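Local coordinates for protein ethylbenzene dehydrogenase beta-subunit (Aromatoleum aromaticum, PDB 2IVF) that is the iron-sulfur subunit of a heme-containing enzyme complex, carrying a chain of iron-sulfur clusters that probably relays electrons, at residues K253-H261 against L301-V312. Numbering follows the deposited sequence.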
# COMPACT_ATOMS: atom_id res chain seq x y z
N LYS B 253 -21.54 4.61 27.15
CA LYS B 253 -22.99 4.57 26.94
C LYS B 253 -23.39 3.24 26.26
O LYS B 253 -24.07 2.41 26.85
CB LYS B 253 -23.44 5.78 26.13
CG LYS B 253 -24.97 5.89 25.74
CD LYS B 253 -25.17 7.16 24.84
CE LYS B 253 -26.58 7.36 24.38
NZ LYS B 253 -26.68 8.53 23.43
N TRP B 254 -22.94 3.04 25.04
CA TRP B 254 -23.20 1.81 24.31
C TRP B 254 -22.36 0.66 24.81
O TRP B 254 -22.72 -0.51 24.62
CB TRP B 254 -22.94 2.03 22.81
CG TRP B 254 -24.04 2.78 22.20
CD1 TRP B 254 -24.11 4.13 22.05
CD2 TRP B 254 -25.27 2.25 21.69
NE1 TRP B 254 -25.31 4.47 21.48
CE2 TRP B 254 -26.04 3.33 21.25
CE3 TRP B 254 -25.80 0.95 21.57
CZ2 TRP B 254 -27.32 3.16 20.67
CZ3 TRP B 254 -27.05 0.79 20.98
CH2 TRP B 254 -27.81 1.89 20.56
N LYS B 255 -21.20 0.99 25.36
CA LYS B 255 -20.22 0.04 25.90
C LYS B 255 -19.84 -1.01 24.86
O LYS B 255 -19.82 -2.20 25.14
CB LYS B 255 -20.75 -0.64 27.16
CG LYS B 255 -21.38 0.33 28.15
CD LYS B 255 -21.75 -0.29 29.49
CE LYS B 255 -22.36 0.77 30.45
NZ LYS B 255 -23.77 1.34 30.14
N VAL B 256 -19.51 -0.56 23.66
CA VAL B 256 -19.13 -1.48 22.56
C VAL B 256 -17.64 -1.43 22.28
O VAL B 256 -17.14 -2.17 21.44
CB VAL B 256 -19.90 -1.14 21.24
CG1 VAL B 256 -21.37 -1.53 21.41
CG2 VAL B 256 -19.73 0.33 20.87
N ALA B 257 -16.93 -0.54 22.98
CA ALA B 257 -15.52 -0.36 22.80
C ALA B 257 -14.86 -0.91 24.10
O ALA B 257 -15.16 -0.43 25.20
CB ALA B 257 -15.19 1.11 22.54
N LEU B 258 -14.08 -1.96 23.95
CA LEU B 258 -13.54 -2.74 25.05
C LEU B 258 -12.03 -2.64 25.18
O LEU B 258 -11.31 -2.56 24.20
CB LEU B 258 -13.90 -4.22 24.87
CG LEU B 258 -15.37 -4.53 24.70
CD1 LEU B 258 -15.56 -5.99 24.32
CD2 LEU B 258 -16.23 -4.12 25.93
N PRO B 259 -11.54 -2.71 26.42
CA PRO B 259 -10.13 -2.62 26.67
C PRO B 259 -9.36 -3.83 26.23
O PRO B 259 -9.86 -4.97 26.28
CB PRO B 259 -10.04 -2.51 28.20
CG PRO B 259 -11.21 -3.18 28.70
CD PRO B 259 -12.30 -2.87 27.67
N LEU B 260 -8.13 -3.59 25.81
CA LEU B 260 -7.26 -4.69 25.45
C LEU B 260 -6.58 -5.26 26.71
O LEU B 260 -5.89 -4.56 27.47
CB LEU B 260 -6.27 -4.26 24.35
CG LEU B 260 -5.15 -5.25 23.96
CD1 LEU B 260 -5.71 -6.46 23.24
CD2 LEU B 260 -4.06 -4.54 23.09
N HIS B 261 -6.80 -6.54 26.98
CA HIS B 261 -6.12 -7.22 28.07
C HIS B 261 -6.29 -6.48 29.42
O HIS B 261 -5.32 -6.25 30.13
CB HIS B 261 -4.64 -7.41 27.75
CG HIS B 261 -4.34 -8.51 26.75
ND1 HIS B 261 -4.75 -9.81 26.93
CD2 HIS B 261 -3.61 -8.50 25.62
CE1 HIS B 261 -4.29 -10.55 25.94
NE2 HIS B 261 -3.61 -9.77 25.12
N LEU B 301 -8.67 -11.27 24.17
CA LEU B 301 -8.19 -9.92 23.98
C LEU B 301 -9.05 -8.88 24.66
O LEU B 301 -8.53 -7.94 25.24
CB LEU B 301 -8.18 -9.60 22.50
CG LEU B 301 -7.17 -10.36 21.66
CD1 LEU B 301 -7.18 -9.82 20.28
CD2 LEU B 301 -5.76 -10.32 22.33
N PHE B 302 -10.36 -9.01 24.58
CA PHE B 302 -11.25 -7.91 24.95
C PHE B 302 -12.20 -8.21 26.07
O PHE B 302 -13.03 -7.36 26.42
CB PHE B 302 -12.01 -7.43 23.72
CG PHE B 302 -11.11 -7.07 22.60
CD1 PHE B 302 -10.16 -6.09 22.75
CD2 PHE B 302 -11.18 -7.76 21.38
CE1 PHE B 302 -9.31 -5.78 21.72
CE2 PHE B 302 -10.35 -7.46 20.37
CZ PHE B 302 -9.40 -6.45 20.53
N GLY B 303 -12.09 -9.40 26.66
CA GLY B 303 -12.84 -9.77 27.83
C GLY B 303 -14.18 -10.40 27.58
O GLY B 303 -14.60 -10.58 26.43
N PRO B 304 -14.91 -10.69 28.67
CA PRO B 304 -16.17 -11.42 28.65
C PRO B 304 -17.34 -10.66 28.04
O PRO B 304 -18.37 -11.26 27.80
CB PRO B 304 -16.48 -11.63 30.14
CG PRO B 304 -15.83 -10.45 30.80
CD PRO B 304 -14.55 -10.27 30.04
N GLU B 305 -17.19 -9.37 27.78
CA GLU B 305 -18.29 -8.60 27.20
C GLU B 305 -18.38 -8.73 25.69
O GLU B 305 -19.29 -8.21 25.10
CB GLU B 305 -18.19 -7.14 27.63
CG GLU B 305 -18.41 -7.04 29.16
CD GLU B 305 -18.36 -5.67 29.71
OE1 GLU B 305 -18.32 -4.71 28.91
OE2 GLU B 305 -18.37 -5.54 30.98
N VAL B 306 -17.43 -9.41 25.07
CA VAL B 306 -17.42 -9.51 23.61
C VAL B 306 -18.74 -10.02 22.99
O VAL B 306 -19.27 -9.45 22.03
CB VAL B 306 -16.25 -10.38 23.13
CG1 VAL B 306 -16.39 -10.70 21.58
CG2 VAL B 306 -14.92 -9.67 23.42
N LYS B 307 -19.27 -11.10 23.54
CA LYS B 307 -20.51 -11.68 23.02
C LYS B 307 -21.65 -10.65 22.97
O LYS B 307 -22.39 -10.57 21.97
CB LYS B 307 -20.95 -12.86 23.89
CG LYS B 307 -22.16 -13.63 23.38
CD LYS B 307 -22.30 -14.94 24.15
CE LYS B 307 -23.24 -15.92 23.50
NZ LYS B 307 -23.61 -17.02 24.53
N ARG B 308 -21.84 -9.92 24.07
CA ARG B 308 -22.84 -8.86 24.15
C ARG B 308 -22.58 -7.81 23.07
O ARG B 308 -23.47 -7.43 22.30
CB ARG B 308 -22.83 -8.19 25.57
CG ARG B 308 -23.81 -6.95 25.69
CD ARG B 308 -23.77 -6.20 27.02
NE ARG B 308 -22.43 -5.71 27.24
CZ ARG B 308 -21.91 -4.60 26.72
NH1 ARG B 308 -22.65 -3.75 25.98
NH2 ARG B 308 -20.63 -4.33 26.95
N VAL B 309 -21.34 -7.39 22.98
CA VAL B 309 -21.00 -6.36 22.03
C VAL B 309 -21.32 -6.79 20.60
O VAL B 309 -21.91 -6.03 19.84
CB VAL B 309 -19.57 -5.95 22.18
CG1 VAL B 309 -19.18 -5.00 21.01
CG2 VAL B 309 -19.43 -5.32 23.61
N LEU B 310 -20.95 -8.01 20.24
CA LEU B 310 -21.20 -8.48 18.89
C LEU B 310 -22.70 -8.49 18.64
O LEU B 310 -23.18 -8.13 17.54
CB LEU B 310 -20.55 -9.86 18.66
CG LEU B 310 -19.01 -9.87 18.70
CD1 LEU B 310 -18.49 -11.32 18.58
CD2 LEU B 310 -18.37 -8.97 17.63
N ALA B 311 -23.46 -8.89 19.66
CA ALA B 311 -24.89 -8.96 19.52
C ALA B 311 -25.52 -7.55 19.31
O ALA B 311 -26.45 -7.40 18.52
CB ALA B 311 -25.50 -9.66 20.71
N VAL B 312 -24.98 -6.56 20.02
CA VAL B 312 -25.40 -5.16 19.93
C VAL B 312 -25.06 -4.66 18.51
O VAL B 312 -25.88 -4.01 17.87
CB VAL B 312 -24.71 -4.32 21.00
CG1 VAL B 312 -24.95 -2.77 20.80
CG2 VAL B 312 -25.15 -4.75 22.38
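L258, on the short edge strand 258-259 of a mixed sheet, points into the break between helices 295-302 and 306-321 of an iron-sulfur subunit with a 4Fe-4S dicluster (ferredoxin-type) domain. Its two methyls divide the work: CD1 packs on F302 CB and, at 3.8 Å, on V306 CG2, whereas CD2 meets the carboxylate end of E305. A helix turn on, V309 offers CG1, anti to its backbone N (chi1 172°), to V256 CB, while its CG2 faces L258 CD1. V312 CG1 lies 3.8 Å from V256 CG1 and touches the W254 ring at its edge, by CE3; helix 327-333 packs on all three residues through L328. R308 bends at chi3 (59°) and turns the edge of its guanidinium to the K255 carbonyl: NH2 donates to K255 O at 2.9 Å, in the carbonyl plane, and NH1 adds a weak bond. NH2 also forms a salt bridge with E305 OE1, though its hydrogen bond there is weak. At the other end, the F302 ring takes P259 O at its edge. L260, its side chain about 9 Å from an SF4 cluster, lies side by side with L301, CD1 meeting CD2. Beyond it, H261 N donates almost straight (174°) to L301 O, 2.8 Å away.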